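PDB 1VPV: fatty acid-binding protein TM_1468 from Thermotoga maritima, which binds long-chain fatty acids such as palmitate and may play a role in lipid transport or fatty acid metabolism. Local coordinates for residues L40-E45 and S71-S76; S240-I245 and K264-V269; K200-L205 and R219-A224. All blocks are in the same frame, centred on the assembly; numbering follows the deposited sequence.

From the N terminus, interaction 1 comes first. It closes a loop that holds strand 49-51 and helix 56-68, and pairs strand 35-43 with strand 74-76 beside the head of the bound palmitate. Interaction 3 follows, across the hairpin of strands 201-208 and 211-219, and ties that hairpin to the start of helix 220-232. Interaction 2 comes last and closes the unit of strand 241-248, helix 252-263 and strand 267-275. The three are in series; none nests or crosses. Interactions 2 and 3 belong to the same mixed sheet, with nearest atoms about 7 Å apart. Interaction 1 belongs to the other sheet, and its centre lies about 35 Å from that of interaction 2.

Interaction 1. Residues L40-E45 and S71-S76; sequences LYVVWE and SVPKTS. With PLM (palmitic acid), chain D.
Tyr-41 with Ser-76 and Val-43 with Lys-74 are the hydrogen-bonded pairs of a short antiparallel strand pairing. Two backbone bonds close each; Val-43 N reaches Lys-74 O at 2.7 Å. Val-42 and Thr-75 form the non-hydrogen-bonded pair between them. Past the strand ends a water takes over. It accepts from Glu-45 N at 2.7 Å and is hydrogen-bonded to Ser-71 OG at 2.6 Å.

Apolar contact centres on Pro-73. Its CG lies over the face of the Trp-44 six-membered ring, 3.7 Å from the centroid, in a CH-pi contact. The same CG touches Val-42 CG1 at 3.5 Å. Trp-44 NE1 is held by Glu-50. An alanine in place of Trp-44 would probably leave Pro-73 without its aromatic cover and Glu-50 without its indole partner.

The ligand is met from the same strand pairing. Thr-75 OG1 sits between the backbone N and the carbonyl carbon (chi1 62°). Thr-75 OG1 donates to PLM O2 of the palmitate at 2.7 Å. His-283 also bonds this hydroxyl. Leu-40 CD2 packs on PLM C2 at 3.3 Å. Thr-75 and Ser-108, which also bonds the ligand, form part of the site that holds the fatty acid head group in this DegV-family protein.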
loop_
_atom_site.group_PDB
_atom_site.type_symbol
_atom_site.label_atom_id
_atom_site.label_comp_id
_atom_site.label_asym_id
_atom_site.label_seq_id
_atom_site.Cartn_x
_atom_site.Cartn_y
_atom_site.Cartn_z
ATOM N N LEU A 40 -9.673 5.132 -5.405
ATOM C CA LEU A 40 -10.413 4.091 -6.084
ATOM C C LEU A 40 -11.836 4.071 -5.490
ATOM O O LEU A 40 -12.165 4.854 -4.588
ATOM C CB LEU A 40 -9.723 2.731 -5.924
ATOM C CG LEU A 40 -8.595 2.415 -6.892
ATOM C CD1 LEU A 40 -7.346 3.263 -6.580
ATOM C CD2 LEU A 40 -8.260 0.942 -6.860
ATOM N N TYR A 41 -12.665 3.168 -6.007
ATOM C CA TYR A 41 -14.072 3.102 -5.638
ATOM C C TYR A 41 -14.481 1.773 -5.012
ATOM O O TYR A 41 -13.938 0.706 -5.315
ATOM C CB TYR A 41 -14.949 3.380 -6.842
ATOM C CG TYR A 41 -14.655 4.694 -7.503
ATOM C CD1 TYR A 41 -15.166 5.877 -6.995
ATOM C CD2 TYR A 41 -13.882 4.746 -8.665
ATOM C CE1 TYR A 41 -14.891 7.095 -7.591
ATOM C CE2 TYR A 41 -13.615 5.973 -9.299
ATOM C CZ TYR A 41 -14.120 7.140 -8.749
ATOM O OH TYR A 41 -13.851 8.344 -9.364
ATOM N N VAL A 42 -15.457 1.894 -4.131
ATOM C CA VAL A 42 -16.048 0.794 -3.419
ATOM C C VAL A 42 -17.546 0.784 -3.821
ATOM O O VAL A 42 -18.253 1.779 -3.646
ATOM C CB VAL A 42 -15.859 0.981 -1.886
ATOM C CG1 VAL A 42 -16.723 0.022 -1.096
ATOM C CG2 VAL A 42 -14.429 0.778 -1.526
ATOM N N VAL A 43 -17.992 -0.339 -4.375
ATOM C CA VAL A 43 -19.351 -0.501 -4.876
ATOM C C VAL A 43 -20.034 -1.627 -4.120
ATOM O O VAL A 43 -19.650 -2.775 -4.250
ATOM C CB VAL A 43 -19.348 -0.838 -6.379
ATOM C CG1 VAL A 43 -20.765 -0.921 -6.906
ATOM C CG2 VAL A 43 -18.585 0.237 -7.140
ATOM N N TRP A 44 -21.053 -1.284 -3.343
ATOM C CA TRP A 44 -21.872 -2.252 -2.600
ATOM C C TRP A 44 -22.917 -2.932 -3.464
ATOM O O TRP A 44 -23.337 -2.387 -4.489
ATOM C CB TRP A 44 -22.624 -1.539 -1.485
ATOM C CG TRP A 44 -21.741 -0.882 -0.561
ATOM C CD1 TRP A 44 -21.237 0.376 -0.677
ATOM C CD2 TRP A 44 -21.190 -1.433 0.628
ATOM N NE1 TRP A 44 -20.419 0.648 0.373
ATOM C CE2 TRP A 44 -20.378 -0.438 1.204
ATOM C CE3 TRP A 44 -21.330 -2.651 1.286
ATOM C CZ2 TRP A 44 -19.700 -0.622 2.426
ATOM C CZ3 TRP A 44 -20.640 -2.853 2.495
ATOM C CH2 TRP A 44 -19.832 -1.832 3.049
ATOM N N GLU A 45 -23.371 -4.095 -2.998
ATOM C CA GLU A 45 -24.339 -4.933 -3.712
ATOM C C GLU A 45 -25.544 -4.148 -4.280
ATOM O O GLU A 45 -25.996 -4.440 -5.377
ATOM C CB GLU A 45 -24.839 -6.067 -2.787
ATOM C CG GLU A 45 -24.891 -7.414 -3.464
ATOM C CD GLU A 45 -25.429 -8.541 -2.553
ATOM O OE1 GLU A 45 -25.149 -8.533 -1.322
ATOM O OE2 GLU A 45 -26.137 -9.440 -3.093
ATOM N N SER A 71 -23.166 -7.346 3.698
ATOM C CA SER A 71 -22.481 -7.802 2.493
ATOM C C SER A 71 -21.075 -7.219 2.435
ATOM O O SER A 71 -20.732 -6.356 3.244
ATOM C CB SER A 71 -23.276 -7.437 1.211
ATOM O OG SER A 71 -23.258 -6.035 0.952
ATOM N N VAL A 72 -20.253 -7.725 1.505
ATOM C CA VAL A 72 -18.932 -7.188 1.285
ATOM C C VAL A 72 -18.937 -6.541 -0.100
ATOM O O VAL A 72 -19.326 -7.139 -1.049
ATOM C CB VAL A 72 -17.869 -8.299 1.399
ATOM C CG1 VAL A 72 -16.509 -7.839 0.897
ATOM C CG2 VAL A 72 -17.736 -8.737 2.848
ATOM N N PRO A 73 -18.483 -5.299 -0.217
ATOM C CA PRO A 73 -18.615 -4.698 -1.537
ATOM C C PRO A 73 -17.487 -5.139 -2.459
ATOM O O PRO A 73 -16.558 -5.826 -2.032
ATOM C CB PRO A 73 -18.477 -3.209 -1.241
ATOM C CG PRO A 73 -17.682 -3.123 -0.016
ATOM C CD PRO A 73 -17.817 -4.406 0.740
ATOM N N LYS A 74 -17.569 -4.681 -3.698
ATOM C CA LYS A 74 -16.530 -4.827 -4.690
ATOM C C LYS A 74 -15.797 -3.487 -4.873
ATOM O O LYS A 74 -16.240 -2.458 -4.401
ATOM C CB LYS A 74 -17.169 -5.269 -6.012
ATOM C CG LYS A 74 -18.086 -6.475 -5.844
ATOM C CD LYS A 74 -18.414 -7.207 -7.179
ATOM C CE LYS A 74 -19.407 -8.391 -7.001
ATOM N NZ LYS A 74 -19.207 -9.223 -5.760
ATOM N N THR A 75 -14.704 -3.510 -5.615
ATOM C CA THR A 75 -13.868 -2.341 -5.825
ATOM C C THR A 75 -13.660 -2.121 -7.324
ATOM O O THR A 75 -13.747 -3.057 -8.100
ATOM C CB THR A 75 -12.470 -2.529 -5.120
ATOM O OG1 THR A 75 -11.772 -3.651 -5.697
ATOM C CG2 THR A 75 -12.637 -2.751 -3.621
ATOM N N SER A 76 -13.430 -0.888 -7.744
ATOM C CA SER A 76 -12.994 -0.660 -9.112
ATOM C C SER A 76 -11.894 0.374 -9.132
ATOM O O SER A 76 -11.825 1.212 -8.253
ATOM C CB SER A 76 -14.152 -0.171 -9.964
ATOM O OG SER A 76 -14.455 1.164 -9.615
HETATM C C1 PLM D . -9.238 -2.383 -7.972
HETATM O O1 PLM D . -8.711 -2.068 -9.080
HETATM O O2 PLM D . -10.478 -2.651 -7.874
HETATM C C2 PLM D . -8.347 -2.405 -6.751
HETATM C C3 PLM D . -7.968 -3.822 -6.371
HETATM C C4 PLM D . -7.195 -3.820 -5.059
HETATM C C5 PLM D . -6.889 -5.261 -4.662
HETATM C C6 PLM D . -6.128 -5.348 -3.364
HETATM C C7 PLM D . -5.760 -6.776 -2.995
HETATM C C8 PLM D . -5.370 -6.881 -1.523
HETATM C C9 PLM D . -3.990 -6.315 -1.270
HETATM C CA PLM D . -3.625 -6.334 0.201
HETATM C CB PLM D . -2.179 -5.907 0.400
HETATM C CC PLM D . -1.904 -5.643 1.877
HETATM C CD PLM D . -0.411 -5.369 2.155
HETATM C CE PLM D . -0.166 -4.890 3.574
HETATM C CF PLM D . 1.314 -4.794 3.914
HETATM C CG PLM D . 1.941 -3.476 3.451
HETATM O O HOH W 1 -21.903 -5.449 -1.213
#

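Interaction 2. Residues S240-I245 and K264-V269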
loop_
_atom_site.group_PDB
_atom_site.type_symbol
_atom_site.label_atom_id
_atom_site.label_comp_id
_atom_site.label_asym_id
_atom_site.label_seq_id
_atom_site.Cartn_x
_atom_site.Cartn_y
_atom_site.Cartn_z
ATOM N N SER A 240 19.376 -5.913 10.456
ATOM C CA SER A 240 19.420 -5.003 9.304
ATOM C C SER A 240 18.715 -3.662 9.625
ATOM O O SER A 240 17.888 -3.569 10.512
ATOM C CB SER A 240 18.804 -5.680 8.062
ATOM O OG SER A 240 19.578 -6.815 7.668
ATOM N N LYS A 241 19.084 -2.619 8.903
ATOM C CA LYS A 241 18.474 -1.306 9.063
ATOM C C LYS A 241 17.205 -1.227 8.235
ATOM O O LYS A 241 17.254 -1.429 7.020
ATOM C CB LYS A 241 19.419 -0.220 8.567
ATOM C CG LYS A 241 20.184 0.568 9.621
ATOM C CD LYS A 241 20.467 1.992 9.059
ATOM C CE LYS A 241 21.530 2.719 9.805
ATOM N NZ LYS A 241 22.787 1.954 9.671
ATOM N N LEU A 242 16.090 -0.878 8.871
ATOM C CA LEU A 242 14.815 -0.848 8.195
ATOM C C LEU A 242 14.086 0.473 8.410
ATOM O O LEU A 242 14.278 1.122 9.428
ATOM C CB LEU A 242 13.919 -1.936 8.773
ATOM C CG LEU A 242 14.304 -3.405 8.802
ATOM C CD1 LEU A 242 13.092 -4.177 9.277
ATOM C CD2 LEU A 242 14.762 -3.900 7.408
ATOM N N ARG A 243 13.231 0.853 7.464
ATOM C CA ARG A 243 12.140 1.809 7.752
ATOM C C ARG A 243 10.812 1.093 7.480
ATOM O O ARG A 243 10.748 0.226 6.624
ATOM C CB ARG A 243 12.259 3.084 6.927
ATOM C CG ARG A 243 13.494 3.899 7.247
ATOM C CD ARG A 243 13.425 5.332 6.694
ATOM N NE ARG A 243 13.371 5.326 5.229
ATOM C CZ ARG A 243 13.576 6.394 4.450
ATOM N NH1 ARG A 243 13.853 7.561 4.980
ATOM N NH2 ARG A 243 13.517 6.289 3.119
ATOM N N VAL A 244 9.760 1.470 8.192
ATOM C CA VAL A 244 8.537 0.658 8.279
ATOM C C VAL A 244 7.258 1.503 8.369
ATOM O O VAL A 244 7.206 2.503 9.094
ATOM C CB VAL A 244 8.568 -0.214 9.560
ATOM C CG1 VAL A 244 7.388 -1.159 9.613
ATOM C CG2 VAL A 244 9.852 -1.000 9.626
ATOM N N ILE A 245 6.232 1.083 7.639
ATOM C CA ILE A 245 4.876 1.538 7.874
ATOM C C ILE A 245 4.093 0.338 8.376
ATOM O O ILE A 245 3.933 -0.615 7.664
ATOM C CB ILE A 245 4.237 2.085 6.587
ATOM C CG1 ILE A 245 5.079 3.246 6.051
ATOM C CG2 ILE A 245 2.787 2.567 6.829
ATOM C CD1 ILE A 245 4.491 3.879 4.775
ATOM N N LYS A 264 12.705 -6.193 18.302
ATOM C CA LYS A 264 13.561 -7.148 19.003
ATOM C C LYS A 264 14.634 -7.679 18.078
ATOM O O LYS A 264 15.656 -8.119 18.543
ATOM C CB LYS A 264 12.753 -8.321 19.568
ATOM C CG LYS A 264 11.808 -7.896 20.667
ATOM C CD LYS A 264 11.005 -9.042 21.247
ATOM C CE LYS A 264 9.815 -8.515 22.007
ATOM N NZ LYS A 264 9.253 -9.548 22.880
ATOM N N SER A 265 14.424 -7.639 16.769
ATOM C CA SER A 265 15.440 -8.177 15.900
ATOM C C SER A 265 15.872 -7.340 14.712
ATOM O O SER A 265 16.717 -7.778 13.941
ATOM C CB SER A 265 15.068 -9.595 15.490
ATOM O OG SER A 265 13.700 -9.736 15.378
ATOM N N TYR A 266 15.380 -6.108 14.602
ATOM C CA TYR A 266 15.845 -5.214 13.538
ATOM C C TYR A 266 16.110 -3.798 14.077
ATOM O O TYR A 266 15.439 -3.362 15.023
ATOM C CB TYR A 266 14.831 -5.220 12.378
ATOM C CG TYR A 266 14.863 -6.516 11.587
ATOM C CD1 TYR A 266 15.739 -6.673 10.513
ATOM C CD2 TYR A 266 14.064 -7.586 11.934
ATOM C CE1 TYR A 266 15.805 -7.852 9.804
ATOM C CE2 TYR A 266 14.125 -8.785 11.228
ATOM C CZ TYR A 266 15.003 -8.900 10.170
ATOM O OH TYR A 266 15.080 -10.061 9.475
ATOM N N GLU A 267 17.104 -3.109 13.494
ATOM C CA GLU A 267 17.292 -1.688 13.720
ATOM C C GLU A 267 16.245 -0.961 12.865
ATOM O O GLU A 267 16.392 -0.841 11.633
ATOM C CB GLU A 267 18.737 -1.229 13.389
ATOM C CG GLU A 267 19.188 -0.022 14.241
ATOM C CD GLU A 267 20.446 0.691 13.750
ATOM O OE1 GLU A 267 21.465 0.015 13.482
ATOM O OE2 GLU A 267 20.424 1.949 13.669
ATOM N N VAL A 268 15.156 -0.547 13.518
ATOM C CA VAL A 268 14.127 0.275 12.876
ATOM C C VAL A 268 14.499 1.765 13.034
ATOM O O VAL A 268 14.366 2.339 14.117
ATOM C CB VAL A 268 12.726 0.043 13.463
ATOM C CG1 VAL A 268 11.700 0.646 12.563
ATOM C CG2 VAL A 268 12.423 -1.417 13.634
ATOM N N VAL A 269 14.993 2.387 11.973
ATOM C CA VAL A 269 15.331 3.805 12.057
ATOM C C VAL A 269 14.117 4.750 11.915
ATOM O O VAL A 269 14.196 5.889 12.310
ATOM C CB VAL A 269 16.527 4.214 11.108
ATOM C CG1 VAL A 269 17.786 3.435 11.484
ATOM C CG2 VAL A 269 16.218 3.995 9.667
#
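Lys-241 pairs with Glu-267 and Leu-242 with Val-268 in parallel register, although the short strand axes diverge by 54°. Glu-267 straddles Lys-241: its O accepts from Leu-242 N at 2.8 Å, and its N makes a weak bond to Ser-240 O at 3.1 Å. Leu-242 straddles Val-268 in turn, its O taking Val-269 N at 2.9 Å.

Leu-242 and Val-268 point to one face of the sheet. There Leu-242 CD1 rests against Tyr-266 CB at 3.7 Å and is equally near CG, at the root of the ring. Ser-240 CB lies beside CD1 and CE1 of the same ring, and the Tyr-266 hydroxyl is bonded to Thr-236 O. Further along, Val-244 CG2 meets Val-268 CG1 at 3.8 Å, the two side chains crossing at about a right angle. Leu-259 and Leu-262 of helix 252-263 also touch Val-244.

Lys-241 and Glu-267 point to the other face and lie side by side, pointing the same way. Their charges do not form a salt bridge: NZ of Lys-241 is 4.5 Å from OE1 of Glu-267. That amino group is salt-bridged to Glu-297 instead. The aliphatic part of the lysine is used by Val-269, whose CG1 lies 3.9 Å from Lys-241 CD. The second methyl, CG2, sits between the backbone N and the carbonyl carbon and packs on Arg-243 CG at 3.6 Å. The guanidinium of Arg-243 goes to Glu-294 and Glu-146.

Strand 289-295 flanks strand 241-248 across from this contact, while strand 267-275 is one of the two edge strands of this sheet within the chain. The arrangement is that of a beta-alpha-beta crossover, with helix 252-263 linking two adjacent parallel strands.

Interaction 3. Residues K200-L205 and R219-A224; sequences KIRVCL and RGDKKA. With PO4 (phosphate ion), chain C.
Arg-202 and Asp-221 join a strand of a beta hairpin to the first turn of the helix that follows it. Where the hairpin ends, Ile-201 and Arg-219 form a non-hydrogen-bonded antiparallel pair. Beyond it Gly-220 N donates to Lys-200 O at 2.8 Å. Gly-220 has a positive phi of 81°, which favours glycine.

The salt bridge is side-on, with both arginine nitrogens on one oxygen. NE of Arg-202 lies 2.9 Å from OD1 of Asp-221 and meets it nearly in line with its C-O bond. NH2 of Arg-202 reaches the same OD1 at 3.0 Å, from above the carboxylate plane. The two flat groups are turned 54° from each other, yet OD1 stays close to the guanidinium plane.

Other contacts help fix the guanidinium. NH1 of Arg-202 donates to Ile-201 O at 3.2 Å, from above the carbonyl plane. Gly-220 CA lies over one face, 4.0 Å above the Arg-202 guanidinium plane and toward its rim. A phosphate ion, probably from the crystallisation liquor, sits at the edge; its O3 takes NH1 of Arg-202 at 2.8 Å and a longer bond from NH2. Lys-200 NZ also bonds O3, so two basic side chains share this oxygen.

Nearer the backbone there is an apolar contact, CB of Arg-202 packing on Ala-224 CB at 3.8 Å. The bend at chi2 (-73°) turns CD of Arg-202 aside from the extended path. Separately, Cys-204 SG comes within 4.1 Å of Ala-224 O, a loose van der Waals approach.

Tyr-175 of strand 170-176 touches Arg-202, Asp-221 and Ala-224. Cys-204 also meets Ala-227 and Leu-228, so helix 220-232 lies over strand 201-208, which runs between strands 170-176 and 211-219.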
loop_
_atom_site.group_PDB
_atom_site.type_symbol
_atom_site.label_atom_id
_atom_site.label_comp_id
_atom_site.label_asym_id
_atom_site.label_seq_id
_atom_site.Cartn_x
_atom_site.Cartn_y
_atom_site.Cartn_z
ATOM N N LYS A 200 -9.414 -19.408 15.322
ATOM C CA LYS A 200 -8.235 -18.656 15.641
ATOM C C LYS A 200 -7.172 -18.703 14.562
ATOM O O LYS A 200 -6.053 -18.238 14.790
ATOM C CB LYS A 200 -7.640 -19.108 16.977
ATOM C CG LYS A 200 -8.650 -19.353 18.080
ATOM C CD LYS A 200 -9.580 -18.176 18.378
ATOM C CE LYS A 200 -9.032 -17.201 19.425
ATOM N NZ LYS A 200 -8.353 -16.050 18.832
ATOM N N ILE A 201 -7.526 -19.195 13.374
ATOM C CA ILE A 201 -6.588 -19.221 12.255
ATOM C C ILE A 201 -6.220 -17.789 11.822
ATOM O O ILE A 201 -7.031 -16.871 11.903
ATOM C CB ILE A 201 -7.129 -20.024 11.004
ATOM C CG1 ILE A 201 -6.025 -20.240 9.979
ATOM C CG2 ILE A 201 -8.259 -19.287 10.291
ATOM C CD1 ILE A 201 -6.267 -21.391 9.047
ATOM N N ARG A 202 -4.972 -17.638 11.389
ATOM C CA ARG A 202 -4.469 -16.444 10.724
ATOM C C ARG A 202 -3.732 -16.944 9.505
ATOM O O ARG A 202 -3.004 -17.933 9.568
ATOM C CB ARG A 202 -3.474 -15.740 11.615
ATOM C CG ARG A 202 -3.992 -15.481 13.031
ATOM C CD ARG A 202 -5.024 -14.362 13.021
ATOM N NE ARG A 202 -5.299 -13.973 14.400
ATOM C CZ ARG A 202 -6.370 -14.326 15.103
ATOM N NH1 ARG A 202 -7.311 -15.103 14.584
ATOM N NH2 ARG A 202 -6.462 -13.942 16.351
ATOM N N VAL A 203 -3.937 -16.275 8.394
ATOM C CA VAL A 203 -3.313 -16.636 7.140
ATOM C C VAL A 203 -2.336 -15.544 6.815
ATOM O O VAL A 203 -2.727 -14.369 6.755
ATOM C CB VAL A 203 -4.371 -16.701 6.026
ATOM C CG1 VAL A 203 -3.743 -16.901 4.632
ATOM C CG2 VAL A 203 -5.309 -17.840 6.325
ATOM N N CYS A 204 -1.083 -15.939 6.584
ATOM C CA CYS A 204 0.001 -15.012 6.284
ATOM C C CYS A 204 0.268 -14.920 4.800
ATOM O O CYS A 204 0.459 -15.926 4.130
ATOM C CB CYS A 204 1.288 -15.429 7.011
ATOM S SG CYS A 204 1.101 -15.674 8.821
ATOM N N LEU A 205 0.326 -13.696 4.297
ATOM C CA LEU A 205 0.630 -13.474 2.911
ATOM C C LEU A 205 1.782 -12.494 2.745
ATOM O O LEU A 205 2.140 -11.748 3.679
ATOM C CB LEU A 205 -0.602 -12.954 2.159
ATOM C CG LEU A 205 -1.893 -13.801 2.208
ATOM C CD1 LEU A 205 -2.762 -13.488 3.427
ATOM C CD2 LEU A 205 -2.713 -13.571 0.982
ATOM N N ARG A 219 -2.051 -20.355 14.093
ATOM C CA ARG A 219 -3.131 -19.993 14.992
ATOM C C ARG A 219 -2.738 -18.900 15.989
ATOM O O ARG A 219 -1.719 -19.008 16.724
ATOM C CB ARG A 219 -3.630 -21.222 15.731
ATOM C CG ARG A 219 -4.404 -22.199 14.855
ATOM C CD ARG A 219 -4.771 -23.457 15.632
ATOM N NE ARG A 219 -6.080 -23.342 16.231
ATOM C CZ ARG A 219 -6.440 -23.930 17.364
ATOM N NH1 ARG A 219 -5.575 -24.686 18.030
ATOM N NH2 ARG A 219 -7.669 -23.749 17.843
ATOM N N GLY A 220 -3.565 -17.856 16.016
ATOM C CA GLY A 220 -3.415 -16.744 16.962
ATOM C C GLY A 220 -2.378 -15.731 16.541
ATOM O O GLY A 220 -1.484 -16.021 15.721
ATOM N N ASP A 221 -2.478 -14.547 17.136
ATOM C CA ASP A 221 -1.666 -13.367 16.750
ATOM C C ASP A 221 -0.201 -13.552 16.976
ATOM O O ASP A 221 0.622 -13.126 16.159
ATOM C CB ASP A 221 -2.055 -12.146 17.581
ATOM C CG ASP A 221 -3.450 -11.663 17.308
ATOM O OD1 ASP A 221 -4.054 -12.108 16.311
ATOM O OD2 ASP A 221 -3.924 -10.790 18.078
ATOM N N LYS A 222 0.144 -14.132 18.110
ATOM C CA LYS A 222 1.566 -14.254 18.450
ATOM C C LYS A 222 2.340 -15.073 17.400
ATOM O O LYS A 222 3.410 -14.639 16.955
ATOM C CB LYS A 222 1.739 -14.838 19.828
ATOM C CG LYS A 222 3.192 -14.990 20.254
ATOM C CD LYS A 222 3.367 -14.624 21.757
ATOM C CE LYS A 222 4.724 -15.101 22.331
ATOM N NZ LYS A 222 4.896 -16.577 22.137
ATOM N N LYS A 223 1.784 -16.214 16.981
ATOM C CA LYS A 223 2.384 -17.030 15.920
ATOM C C LYS A 223 2.343 -16.322 14.570
ATOM O O LYS A 223 3.292 -16.414 13.790
ATOM C CB LYS A 223 1.727 -18.409 15.824
ATOM C CG LYS A 223 2.102 -19.396 16.974
ATOM C CD LYS A 223 3.615 -19.647 17.028
ATOM C CE LYS A 223 4.034 -21.043 17.619
ATOM N NZ LYS A 223 3.106 -21.633 18.654
ATOM N N ALA A 224 1.267 -15.584 14.316
ATOM C CA ALA A 224 1.109 -14.844 13.064
ATOM C C ALA A 224 2.199 -13.787 12.946
ATOM O O ALA A 224 2.857 -13.686 11.909
ATOM C CB ALA A 224 -0.247 -14.192 13.013
HETATM P P PO4 C . -10.646 -14.645 16.452
HETATM O O1 PO4 C . -10.954 -13.767 17.632
HETATM O O2 PO4 C . -11.769 -15.617 16.468
HETATM O O3 PO4 C . -9.303 -15.285 16.604
HETATM O O4 PO4 C . -10.704 -13.865 15.177
#